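Local atomic coordinates of beta-1,4-exocellulase (Thermobifida fusca, PDB entry 4AVO), a protein that probably cleaves cellulose as a family 6 exocellulase (cellobiohydrolase), this chain being its catalytic domain. Residues 227-232 / 288-293; 4-9 / 179-184; 12-17 / 31-36; 369-374 / 399-404. The protein carries 1 engineered substitution. All coordinates share one frame; numbering follows the deposited sequence.

Contact 1: residues 227-232 / 288-293. With BGC (beta-D-glucopyranose), chain B; BGC (beta-D-glucopyranose), chain C.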
# COMPACT_ATOMS: atom_id res chain seq x y z
N ALA A 227 -1.43 2.38 -0.94
CA ALA A 227 -1.32 3.83 -1.13
C ALA A 227 -0.94 4.22 -2.57
O ALA A 227 -0.42 5.31 -2.80
CB ALA A 227 -0.36 4.45 -0.11
N ASN A 228 -1.21 3.33 -3.52
CA ASN A 228 -0.99 3.66 -4.92
C ASN A 228 -2.29 3.57 -5.73
O ASN A 228 -3.37 3.42 -5.16
CB ASN A 228 0.16 2.83 -5.52
CG ASN A 228 0.92 3.57 -6.61
OD1 ASN A 228 2.00 4.10 -6.37
ND2 ASN A 228 0.34 3.64 -7.79
N TYR A 229 -2.18 3.69 -7.05
CA TYR A 229 -3.32 3.92 -7.93
C TYR A 229 -3.36 2.97 -9.14
O TYR A 229 -4.17 3.16 -10.05
CB TYR A 229 -3.27 5.37 -8.45
CG TYR A 229 -3.21 6.42 -7.37
CD1 TYR A 229 -1.99 6.78 -6.77
CD2 TYR A 229 -4.37 7.06 -6.94
CE1 TYR A 229 -1.94 7.75 -5.76
CE2 TYR A 229 -4.33 8.03 -5.94
CZ TYR A 229 -3.12 8.37 -5.36
OH TYR A 229 -3.11 9.33 -4.38
N SER A 230 -2.48 1.97 -9.16
CA SER A 230 -2.41 1.08 -10.32
C SER A 230 -3.71 0.29 -10.46
O SER A 230 -4.30 -0.14 -9.46
CB SER A 230 -1.20 0.16 -10.24
OG SER A 230 -0.01 0.92 -10.38
N ALA A 231 -4.17 0.14 -11.69
CA ALA A 231 -5.45 -0.52 -11.98
C ALA A 231 -5.41 -1.98 -11.54
O ALA A 231 -4.40 -2.65 -11.72
CB ALA A 231 -5.77 -0.43 -13.46
N THR A 232 -6.51 -2.46 -10.97
CA THR A 232 -6.63 -3.88 -10.66
C THR A 232 -6.57 -4.70 -11.94
O THR A 232 -5.75 -5.62 -12.07
CB THR A 232 -7.93 -4.18 -9.92
OG1 THR A 232 -7.98 -3.40 -8.72
CG2 THR A 232 -8.02 -5.66 -9.56
N THR A 288 -7.33 -1.43 -3.05
CA THR A 288 -8.20 -0.85 -4.07
C THR A 288 -8.84 0.46 -3.58
O THR A 288 -9.86 0.92 -4.12
CB THR A 288 -9.30 -1.85 -4.50
OG1 THR A 288 -10.03 -2.28 -3.34
CG2 THR A 288 -8.68 -3.06 -5.18
N SER A 289 -8.23 1.07 -2.57
CA SER A 289 -8.78 2.28 -1.98
C SER A 289 -8.93 3.41 -2.99
O SER A 289 -9.87 4.19 -2.89
CB SER A 289 -7.91 2.75 -0.82
OG SER A 289 -6.56 2.86 -1.23
N ARG A 290 -7.99 3.51 -3.93
CA ARG A 290 -7.96 4.68 -4.81
C ARG A 290 -7.65 4.36 -6.28
O ARG A 290 -7.12 5.20 -7.00
CB ARG A 290 -6.95 5.71 -4.27
CG ARG A 290 -7.25 6.15 -2.84
CD ARG A 290 -6.29 7.22 -2.35
NE ARG A 290 -4.90 6.78 -2.39
CZ ARG A 290 -3.89 7.48 -1.89
NH1 ARG A 290 -4.11 8.65 -1.30
NH2 ARG A 290 -2.65 7.02 -1.98
N ASN A 291 -8.03 3.16 -6.73
CA ASN A 291 -7.65 2.73 -8.07
C ASN A 291 -8.82 2.44 -9.02
O ASN A 291 -8.64 1.78 -10.04
CB ASN A 291 -6.68 1.54 -7.99
CG ASN A 291 -7.39 0.22 -7.73
OD1 ASN A 291 -8.52 0.18 -7.24
ND2 ASN A 291 -6.73 -0.87 -8.07
N GLY A 292 -10.01 2.94 -8.69
CA GLY A 292 -11.19 2.70 -9.52
C GLY A 292 -11.17 3.40 -10.86
O GLY A 292 -11.67 2.87 -11.85
N TRP A 293 -10.57 4.60 -10.88
CA TRP A 293 -10.48 5.42 -12.10
C TRP A 293 -11.81 5.53 -12.84
O TRP A 293 -11.90 5.29 -14.04
CB TRP A 293 -9.37 4.89 -13.02
CG TRP A 293 -7.99 5.09 -12.47
CD1 TRP A 293 -7.18 4.13 -11.93
CD2 TRP A 293 -7.26 6.32 -12.39
NE1 TRP A 293 -5.99 4.69 -11.52
CE2 TRP A 293 -6.02 6.03 -11.79
CE3 TRP A 293 -7.54 7.64 -12.77
CZ2 TRP A 293 -5.04 7.02 -11.57
CZ3 TRP A 293 -6.58 8.62 -12.54
CH2 TRP A 293 -5.34 8.30 -11.95
C2 BGC B . 7.30 6.37 -2.92
C3 BGC B . 6.64 6.17 -1.55
C4 BGC B . 5.14 5.82 -1.64
C5 BGC B . 4.98 4.69 -2.69
C6 BGC B . 3.53 4.39 -3.04
C1 BGC B . 7.00 5.22 -3.88
O2 BGC B . 8.71 6.52 -2.82
O3 BGC B . 6.77 7.35 -0.79
O4 BGC B . 4.56 5.48 -0.36
O5 BGC B . 5.60 5.02 -3.93
O6 BGC B . 3.51 3.29 -3.93
C2 BGC C . 2.43 6.86 0.27
C3 BGC C . 1.76 7.62 1.43
C4 BGC C . 1.97 6.99 2.81
C5 BGC C . 3.29 6.22 2.77
C6 BGC C . 3.03 4.73 2.55
C1 BGC C . 3.94 6.60 0.42
O2 BGC C . 2.27 7.72 -0.84
O3 BGC C . 0.37 7.73 1.19
O4 BGC C . 1.89 7.99 3.85
O5 BGC C . 4.25 6.68 1.81
O6 BGC C . 2.81 4.48 1.18
O HOH W 1 -4.26 3.99 -2.50
O HOH W 2 -5.62 1.90 -4.73
O HOH W 3 -8.75 -0.77 -10.83
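Asn291 ND2 bridges two acceptors of 227-232, donating to Ser230 O at 2.9 Å and to Thr232 OG1 at 2.9 Å. The first bond lies in the carbonyl plane and close to the amide plane, with an N-H...O angle of 162°; the hydroxyl is tilted from the amide plane. With CG set between backbone N and carbonyl carbon (chi1 79°), the amide reaches both. A leucine here would probably leave Ser230 O and Thr232 OG1 without this shared donor, letting the threonine hydroxyl turn more freely. One residue earlier, Tyr229 O takes a straight bond of 2.8 Å from Trp293 NE1, in the plane of the indole, while Tyr229 CB rests against Trp293 CZ2.

Tyr229 passes obliquely over Arg290, ring and guanidinium planes 18° apart. Tyr229 OH stands above the centre of the guanidinium, 3.2 Å from Arg290 CZ, whereas Arg290 NH2 makes a weak bond to Ala227 O at the group's edge. Stronger partners await both polar ends on one residue: Arg290 forms a salt bridge with Asp359 and Tyr229 OH a hydrogen bond with it. Water 1 and water 2 join Asn228 O to Arg290 NE and Arg290 N. Leaving the neighbouring parallel strands 221-224 and 283-287, these loops hold the predicted proton acceptor Asp359 through Tyr229 and Arg290, at the wall of the cleft that holds the glucose units in this family 6 hydrolase.

Contact 2: residues 4-9 / 179-184; sequences DNPFEG and NVYNYI. With CA (calcium ion), chain D.
Tyr181 offers a ring face to Pro6, whose CB sits 3.7 Å from the ring centroid and 11° off the normal, a CH-pi contact almost over the middle. CG of the same proline lies above the rim of the same face, 3.7 Å from Tyr181 CD2. The tyrosine swings towards it with CG beside the backbone N and anti to the carbonyl carbon (chi1 -64°), and its OH goes on to bond Val3 N, just ahead of 4-9. Without the ring, as with an alanine in its place, Pro6 would probably lose its aromatic partner and Val3 N its hydroxyl.

Asn182 follows with its side chain on the other face of the strand, against helix 162-175. This alternation belongs to a central parallel strand of the family 6 barrel, 180-185 being paired on its two sides with 127-133 and 221-224; the N-terminal 4-9 packs on the inward-turned tyrosines. Pro6 occupies the second position of a type I turn closed by Glu8 N to Asn5 O.

Tyr183, next in line, approaches edge-on: its OH is 3.3 Å from Pro6 CD and also lies at the edge of the Phe7 ring, while Asp347 accepts its hydrogen bond. Just upstream of the proline, Asp4 binds calcium in two ways, through Asp4 O at 2.4 Å and Asp4 OD1 at 2.4 Å; four waters and Asp281 complete the sphere.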
# COMPACT_ATOMS: atom_id res chain seq x y z
N ASP A 4 -6.99 -20.09 6.61
CA ASP A 4 -6.37 -19.93 5.30
C ASP A 4 -6.42 -18.46 4.87
O ASP A 4 -5.42 -17.89 4.44
CB ASP A 4 -7.08 -20.82 4.27
CG ASP A 4 -6.28 -21.00 2.97
OD1 ASP A 4 -5.16 -20.47 2.84
OD2 ASP A 4 -6.80 -21.68 2.07
N ASN A 5 -7.60 -17.86 4.99
CA ASN A 5 -7.84 -16.49 4.57
C ASN A 5 -8.57 -15.77 5.70
O ASN A 5 -9.75 -16.05 5.94
CB ASN A 5 -8.68 -16.49 3.28
CG ASN A 5 -8.97 -15.09 2.73
OD1 ASN A 5 -9.53 -14.95 1.65
ND2 ASN A 5 -8.58 -14.07 3.46
N PRO A 6 -7.89 -14.85 6.40
CA PRO A 6 -8.52 -14.18 7.55
C PRO A 6 -9.71 -13.27 7.20
O PRO A 6 -10.50 -12.94 8.08
CB PRO A 6 -7.37 -13.37 8.16
CG PRO A 6 -6.39 -13.18 7.03
CD PRO A 6 -6.49 -14.43 6.20
N PHE A 7 -9.85 -12.89 5.94
CA PHE A 7 -10.99 -12.08 5.52
C PHE A 7 -12.24 -12.93 5.31
O PHE A 7 -13.36 -12.42 5.33
CB PHE A 7 -10.63 -11.28 4.26
CG PHE A 7 -9.53 -10.29 4.49
CD1 PHE A 7 -8.20 -10.66 4.34
CD2 PHE A 7 -9.83 -8.99 4.90
CE1 PHE A 7 -7.17 -9.74 4.57
CE2 PHE A 7 -8.81 -8.07 5.14
CZ PHE A 7 -7.48 -8.45 4.97
N GLU A 8 -12.03 -14.23 5.13
CA GLU A 8 -13.10 -15.17 4.82
C GLU A 8 -14.01 -15.41 6.02
O GLU A 8 -13.54 -15.76 7.11
CB GLU A 8 -12.48 -16.48 4.30
CG GLU A 8 -13.46 -17.57 3.91
CD GLU A 8 -12.79 -18.69 3.13
OE1 GLU A 8 -11.57 -18.91 3.30
OE2 GLU A 8 -13.48 -19.35 2.33
N GLY A 9 -15.31 -15.20 5.82
CA GLY A 9 -16.32 -15.41 6.86
C GLY A 9 -16.30 -14.41 8.00
O GLY A 9 -16.89 -14.65 9.06
N ASN A 179 -3.63 -15.03 16.59
CA ASN A 179 -4.63 -14.45 15.70
C ASN A 179 -4.10 -13.32 14.83
O ASN A 179 -4.88 -12.52 14.28
CB ASN A 179 -5.90 -14.06 16.48
CG ASN A 179 -5.61 -13.12 17.64
OD1 ASN A 179 -4.46 -12.84 17.96
ND2 ASN A 179 -6.68 -12.64 18.29
N VAL A 180 -2.78 -13.27 14.68
CA VAL A 180 -2.12 -12.29 13.81
C VAL A 180 -1.74 -12.92 12.46
O VAL A 180 -1.18 -14.02 12.41
CB VAL A 180 -0.90 -11.62 14.50
CG1 VAL A 180 -0.14 -10.72 13.52
CG2 VAL A 180 -1.36 -10.80 15.70
N TYR A 181 -2.08 -12.21 11.39
CA TYR A 181 -1.87 -12.67 10.02
C TYR A 181 -1.00 -11.64 9.30
O TYR A 181 -1.49 -10.57 8.95
CB TYR A 181 -3.22 -12.82 9.31
CG TYR A 181 -4.12 -13.88 9.93
CD1 TYR A 181 -4.80 -13.65 11.13
CD2 TYR A 181 -4.27 -15.12 9.31
CE1 TYR A 181 -5.61 -14.63 11.70
CE2 TYR A 181 -5.08 -16.10 9.87
CZ TYR A 181 -5.75 -15.86 11.06
OH TYR A 181 -6.54 -16.84 11.60
N ASN A 182 0.27 -11.97 9.05
CA ASN A 182 1.20 -11.02 8.43
C ASN A 182 1.16 -11.03 6.91
O ASN A 182 1.26 -12.08 6.29
CB ASN A 182 2.64 -11.31 8.84
CG ASN A 182 2.90 -11.09 10.31
OD1 ASN A 182 2.34 -10.18 10.93
ND2 ASN A 182 3.76 -11.92 10.87
N TYR A 183 1.05 -9.84 6.33
CA TYR A 183 1.21 -9.67 4.89
C TYR A 183 2.37 -8.72 4.62
O TYR A 183 2.41 -7.61 5.17
CB TYR A 183 -0.08 -9.14 4.26
CG TYR A 183 -1.21 -10.15 4.26
CD1 TYR A 183 -1.92 -10.44 5.42
CD2 TYR A 183 -1.59 -10.80 3.08
CE1 TYR A 183 -2.97 -11.35 5.42
CE2 TYR A 183 -2.63 -11.71 3.06
CZ TYR A 183 -3.31 -11.99 4.24
OH TYR A 183 -4.35 -12.89 4.25
N ILE A 184 3.32 -9.16 3.80
CA ILE A 184 4.47 -8.34 3.42
C ILE A 184 4.07 -7.41 2.28
O ILE A 184 3.41 -7.84 1.33
CB ILE A 184 5.67 -9.23 2.98
CG1 ILE A 184 6.26 -9.97 4.19
CG2 ILE A 184 6.75 -8.40 2.28
CD1 ILE A 184 7.38 -10.97 3.83
CA CA D . -3.70 -18.58 2.87
O HOH W 4 -1.46 -18.10 4.26
O HOH W 5 -5.13 -17.86 1.01
O HOH W 6 -3.32 -16.23 2.79
O HOH W 7 -2.88 -20.16 4.57

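Contact 3: residues 12-17 / 31-36; sequences LYVNPV and VANEST
Ser35 presses its side chain onto the backbone and side chain of 12-17. Its CB lies 3.0 Å from Tyr13 O and 3.5 Å from Leu12 CB, and one bond further out OG donates to Tyr13 O over a short 2.5 Å. The hydroxyl comes 17° out of the carbonyl plane, placed there by its position anti to the backbone N (chi1 -174°). A bent C-H...O contact from Ser35 CA to the same oxygen supplements the hydroxyl bond.

Val14 takes up the next part of the interface by spreading its two methyls over the type I turn 31-34. CG2 meets Asn33 O at 3.4 Å and lies near Asn33 ND2, the two side chains crossing at about a right angle, whereas CG1 faces Ala32 O and Glu34 O. Beyond the valine, water takes over from direct bonding. Water 8 accepts from Asn15 N, donates to Glu34 O at 2.8 Å and is also hydrogen-bonded to Thr36 OG1; water 9 links that same hydroxyl to Asn15 ND2.

The other end of the Asn15 amide is committed as well: OD1 receives Val17 N at 3.0 Å, the donor standing well above the carbonyl plane. Asn15 is thus the N-cap of helix 16-23, and the contact fastens the start of that helix to the loop returning into strand 38-40, which carries the predicted substrate-binding Trp39.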
# COMPACT_ATOMS: atom_id res chain seq x y z
N LEU A 12 -15.79 -6.95 8.91
CA LEU A 12 -14.61 -6.11 8.74
C LEU A 12 -14.69 -4.87 9.63
O LEU A 12 -15.72 -4.20 9.70
CB LEU A 12 -14.44 -5.71 7.27
CG LEU A 12 -14.25 -6.84 6.24
CD1 LEU A 12 -14.11 -6.25 4.85
CD2 LEU A 12 -13.04 -7.71 6.56
N TYR A 13 -13.58 -4.58 10.30
CA TYR A 13 -13.47 -3.44 11.20
C TYR A 13 -13.81 -2.11 10.53
O TYR A 13 -13.31 -1.80 9.45
CB TYR A 13 -12.05 -3.36 11.78
CG TYR A 13 -11.86 -2.28 12.82
CD1 TYR A 13 -12.49 -2.37 14.06
CD2 TYR A 13 -11.05 -1.16 12.56
CE1 TYR A 13 -12.32 -1.39 15.03
CE2 TYR A 13 -10.87 -0.17 13.54
CZ TYR A 13 -11.51 -0.29 14.77
OH TYR A 13 -11.37 0.67 15.74
N VAL A 14 -14.66 -1.31 11.18
CA VAL A 14 -14.85 0.07 10.76
C VAL A 14 -14.13 0.96 11.76
O VAL A 14 -14.44 0.95 12.95
CB VAL A 14 -16.34 0.47 10.65
CG1 VAL A 14 -16.47 1.91 10.12
CG2 VAL A 14 -17.08 -0.49 9.74
N ASN A 15 -13.15 1.70 11.26
CA ASN A 15 -12.38 2.62 12.08
C ASN A 15 -13.20 3.88 12.36
O ASN A 15 -13.46 4.65 11.43
CB ASN A 15 -11.09 2.98 11.35
CG ASN A 15 -10.25 4.00 12.11
OD1 ASN A 15 -10.61 4.43 13.21
ND2 ASN A 15 -9.13 4.41 11.52
N PRO A 16 -13.61 4.09 13.62
CA PRO A 16 -14.46 5.24 13.95
C PRO A 16 -13.79 6.59 13.66
O PRO A 16 -14.49 7.55 13.32
CB PRO A 16 -14.72 5.08 15.45
CG PRO A 16 -14.54 3.62 15.70
CD PRO A 16 -13.38 3.25 14.81
N VAL A 17 -12.47 6.66 13.79
CA VAL A 17 -11.73 7.90 13.54
C VAL A 17 -11.88 8.31 12.07
O VAL A 17 -12.23 9.46 11.78
CB VAL A 17 -10.23 7.78 13.94
CG1 VAL A 17 -9.46 9.08 13.59
CG2 VAL A 17 -10.10 7.48 15.42
N VAL A 31 -19.70 6.10 2.03
CA VAL A 31 -18.56 5.20 2.25
C VAL A 31 -18.07 5.16 3.70
O VAL A 31 -17.13 4.44 4.03
CB VAL A 31 -17.36 5.52 1.31
CG1 VAL A 31 -17.78 5.39 -0.14
CG2 VAL A 31 -16.81 6.92 1.59
N ALA A 32 -18.73 5.92 4.58
CA ALA A 32 -18.31 6.05 5.97
C ALA A 32 -18.32 4.74 6.77
O ALA A 32 -17.65 4.64 7.79
CB ALA A 32 -19.14 7.11 6.69
N ASN A 33 -19.06 3.74 6.29
CA ASN A 33 -19.13 2.43 6.95
C ASN A 33 -18.25 1.35 6.30
O ASN A 33 -18.37 0.16 6.61
CB ASN A 33 -20.59 1.96 7.06
CG ASN A 33 -20.80 0.93 8.16
OD1 ASN A 33 -21.37 -0.14 7.91
ND2 ASN A 33 -20.35 1.24 9.37
N GLU A 34 -17.36 1.77 5.39
CA GLU A 34 -16.40 0.84 4.79
C GLU A 34 -15.21 0.60 5.72
O GLU A 34 -14.86 1.47 6.53
CB GLU A 34 -15.87 1.38 3.45
CG GLU A 34 -16.93 1.49 2.34
CD GLU A 34 -17.68 0.20 2.08
OE1 GLU A 34 -17.07 -0.89 2.07
OE2 GLU A 34 -18.91 0.27 1.86
N SER A 35 -14.60 -0.57 5.59
CA SER A 35 -13.46 -0.95 6.39
C SER A 35 -12.15 -0.40 5.83
O SER A 35 -11.84 -0.59 4.66
CB SER A 35 -13.37 -2.47 6.48
OG SER A 35 -12.35 -2.86 7.38
N THR A 36 -11.40 0.28 6.70
CA THR A 36 -10.08 0.80 6.36
C THR A 36 -9.07 0.34 7.40
O THR A 36 -9.41 0.12 8.56
CB THR A 36 -10.07 2.35 6.28
OG1 THR A 36 -10.56 2.91 7.50
CG2 THR A 36 -10.95 2.83 5.12
O HOH W 8 -12.96 2.17 8.45
O HOH W 9 -8.41 3.92 8.79

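Contact 4: residues 369-374 / 399-404; sequences EGKGFD and PISGHW. With BGC (beta-D-glucopyranose), chain E.
Lys371 NZ is packed into a dense polar knot, while His403, across the same small interface, is a partly exposed residue. In the knot the ammonium donates to Ser401 O at 2.9 Å, to Glu369 OE1 at 2.8 Å in a salt bridge, and to O3 of the chain E glucose at 2.9 Å from NZ; its bonds to Ser401 OG and to the sugar O2 are weak. The extended lysine chain delivers the charge there, grazing the Ile400 methyl on the way, with CD 3.5 Å from CG2. Ser401 OG has firmer partners in Ala93 and Ser94.

At the more open end, His403 NE2 gives a hydrogen bond of 2.7 Å to the syn lone pair of Glu369 OE2. Imidazole and carboxylate are nearly coplanar, 12° apart, so the bond lies nearly in the plane of both groups, and Ile400 CB lies over one ring face, toward the rim. Glu369 is shared between lysine and histidine, one oxygen each, which would probably favour its ionised form.

Residues 400-403 make a type II turn with Gly402 at its third position; a side chain there would collide with the glucose O3. Both segments belong to the long irregular region joining strand 346-350 to helix 406-414, and Trp404 already meets Phe409 of that helix as the chain enters it.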
# COMPACT_ATOMS: atom_id res chain seq x y z
N GLU A 369 6.69 15.27 12.72
CA GLU A 369 6.50 13.88 12.31
C GLU A 369 7.72 13.29 11.60
O GLU A 369 7.75 12.10 11.28
CB GLU A 369 5.27 13.75 11.40
CG GLU A 369 3.97 14.19 12.06
CD GLU A 369 2.79 14.15 11.10
OE1 GLU A 369 2.48 13.07 10.56
OE2 GLU A 369 2.16 15.21 10.90
N GLY A 370 8.72 14.14 11.35
CA GLY A 370 9.90 13.74 10.60
C GLY A 370 9.73 13.83 9.10
O GLY A 370 10.58 13.34 8.34
N LYS A 371 8.66 14.47 8.65
CA LYS A 371 8.29 14.48 7.23
C LYS A 371 8.78 15.72 6.50
O LYS A 371 8.69 16.84 7.01
CB LYS A 371 6.78 14.33 7.08
CG LYS A 371 6.26 13.01 7.60
CD LYS A 371 4.75 12.98 7.67
CE LYS A 371 4.28 11.59 8.10
NZ LYS A 371 2.81 11.56 8.25
N GLY A 372 9.29 15.51 5.29
CA GLY A 372 9.79 16.61 4.46
C GLY A 372 8.90 16.93 3.28
O GLY A 372 7.87 16.29 3.06
N PHE A 373 9.32 17.92 2.50
CA PHE A 373 8.57 18.32 1.32
C PHE A 373 9.14 17.61 0.08
O PHE A 373 10.24 17.92 -0.38
CB PHE A 373 8.58 19.85 1.17
CG PHE A 373 8.12 20.34 -0.18
CD1 PHE A 373 6.98 19.82 -0.78
CD2 PHE A 373 8.83 21.34 -0.84
CE1 PHE A 373 6.56 20.27 -2.02
CE2 PHE A 373 8.41 21.81 -2.09
CZ PHE A 373 7.27 21.27 -2.68
N ASP A 374 8.37 16.65 -0.42
CA ASP A 374 8.76 15.90 -1.60
C ASP A 374 8.11 16.54 -2.81
O ASP A 374 6.89 16.72 -2.85
CB ASP A 374 8.30 14.44 -1.50
CG ASP A 374 9.02 13.53 -2.47
OD1 ASP A 374 8.89 13.73 -3.69
OD2 ASP A 374 9.74 12.62 -2.01
N PRO A 399 -2.20 18.65 2.25
CA PRO A 399 -1.59 18.70 3.57
C PRO A 399 -0.55 17.58 3.74
O PRO A 399 -0.35 16.78 2.84
CB PRO A 399 -2.77 18.49 4.51
CG PRO A 399 -3.66 17.54 3.75
CD PRO A 399 -3.50 17.93 2.29
N ILE A 400 0.10 17.57 4.90
CA ILE A 400 1.10 16.55 5.24
C ILE A 400 0.51 15.15 5.06
O ILE A 400 -0.69 14.95 5.27
CB ILE A 400 1.60 16.77 6.68
CG1 ILE A 400 2.37 18.10 6.75
CG2 ILE A 400 2.47 15.61 7.17
CD1 ILE A 400 2.50 18.63 8.15
N SER A 401 1.34 14.18 4.66
CA SER A 401 0.88 12.81 4.46
C SER A 401 0.11 12.30 5.68
O SER A 401 0.53 12.52 6.82
CB SER A 401 2.04 11.87 4.13
OG SER A 401 2.98 11.81 5.19
N GLY A 402 -1.02 11.65 5.43
CA GLY A 402 -1.85 11.10 6.50
C GLY A 402 -2.86 12.09 7.04
O GLY A 402 -3.83 11.69 7.68
N HIS A 403 -2.65 13.38 6.77
CA HIS A 403 -3.60 14.41 7.19
C HIS A 403 -4.80 14.44 6.25
O HIS A 403 -4.71 14.06 5.08
CB HIS A 403 -2.94 15.79 7.24
CG HIS A 403 -1.86 15.91 8.27
ND1 HIS A 403 -1.72 17.02 9.07
CD2 HIS A 403 -0.86 15.06 8.63
CE1 HIS A 403 -0.68 16.86 9.87
NE2 HIS A 403 -0.14 15.67 9.62
N TRP A 404 -5.93 14.93 6.77
CA TRP A 404 -7.16 14.92 5.99
C TRP A 404 -7.14 15.91 4.84
O TRP A 404 -6.80 17.09 5.02
CB TRP A 404 -8.39 15.17 6.87
CG TRP A 404 -9.65 14.82 6.15
CD1 TRP A 404 -10.57 15.69 5.63
CD2 TRP A 404 -10.12 13.51 5.83
NE1 TRP A 404 -11.60 15.00 5.04
CE2 TRP A 404 -11.34 13.65 5.13
CE3 TRP A 404 -9.63 12.21 6.06
CZ2 TRP A 404 -12.08 12.56 4.68
CZ3 TRP A 404 -10.37 11.12 5.61
CH2 TRP A 404 -11.58 11.31 4.92
C2 BGC E . 1.66 8.56 6.24
C3 BGC E . 1.09 8.13 7.59
C4 BGC E . -0.39 7.79 7.48
C5 BGC E . -0.62 6.83 6.31
C6 BGC E . -2.10 6.53 6.06
C1 BGC E . 1.34 7.55 5.12
O2 BGC E . 3.05 8.75 6.37
O3 BGC E . 1.28 9.14 8.55
O4 BGC E . -0.82 7.22 8.69
O5 BGC E . -0.07 7.36 5.11
O6 BGC E . -2.75 7.69 5.57

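Overall arrangement
Contacts 1 and 4 both reach the glycan-filled cleft, and Ala227 and Ser401 both come close to the chain C glucose; the contact centres are 21 Å apart and their nearest atoms about 8 Å. Contact 1 stands behind the predicted proton acceptor Asp359, whereas the predicted proton donor position is occupied by the engineered Ala136. Contact 3 reaches the cleft indirectly: its Asn15 side chain is about 6 Å from that of Glu357, which hydrogen-bonds a bound glucose. Contacts 2 and 3 touch where Phe7 CD2 packs 3.8 Å from Leu12 CD2, linking the calcium-bearing N-terminal segment to the helix start. Contacts 2 and 4, with centres 30 Å apart, lie on opposite sides of the domain's centre.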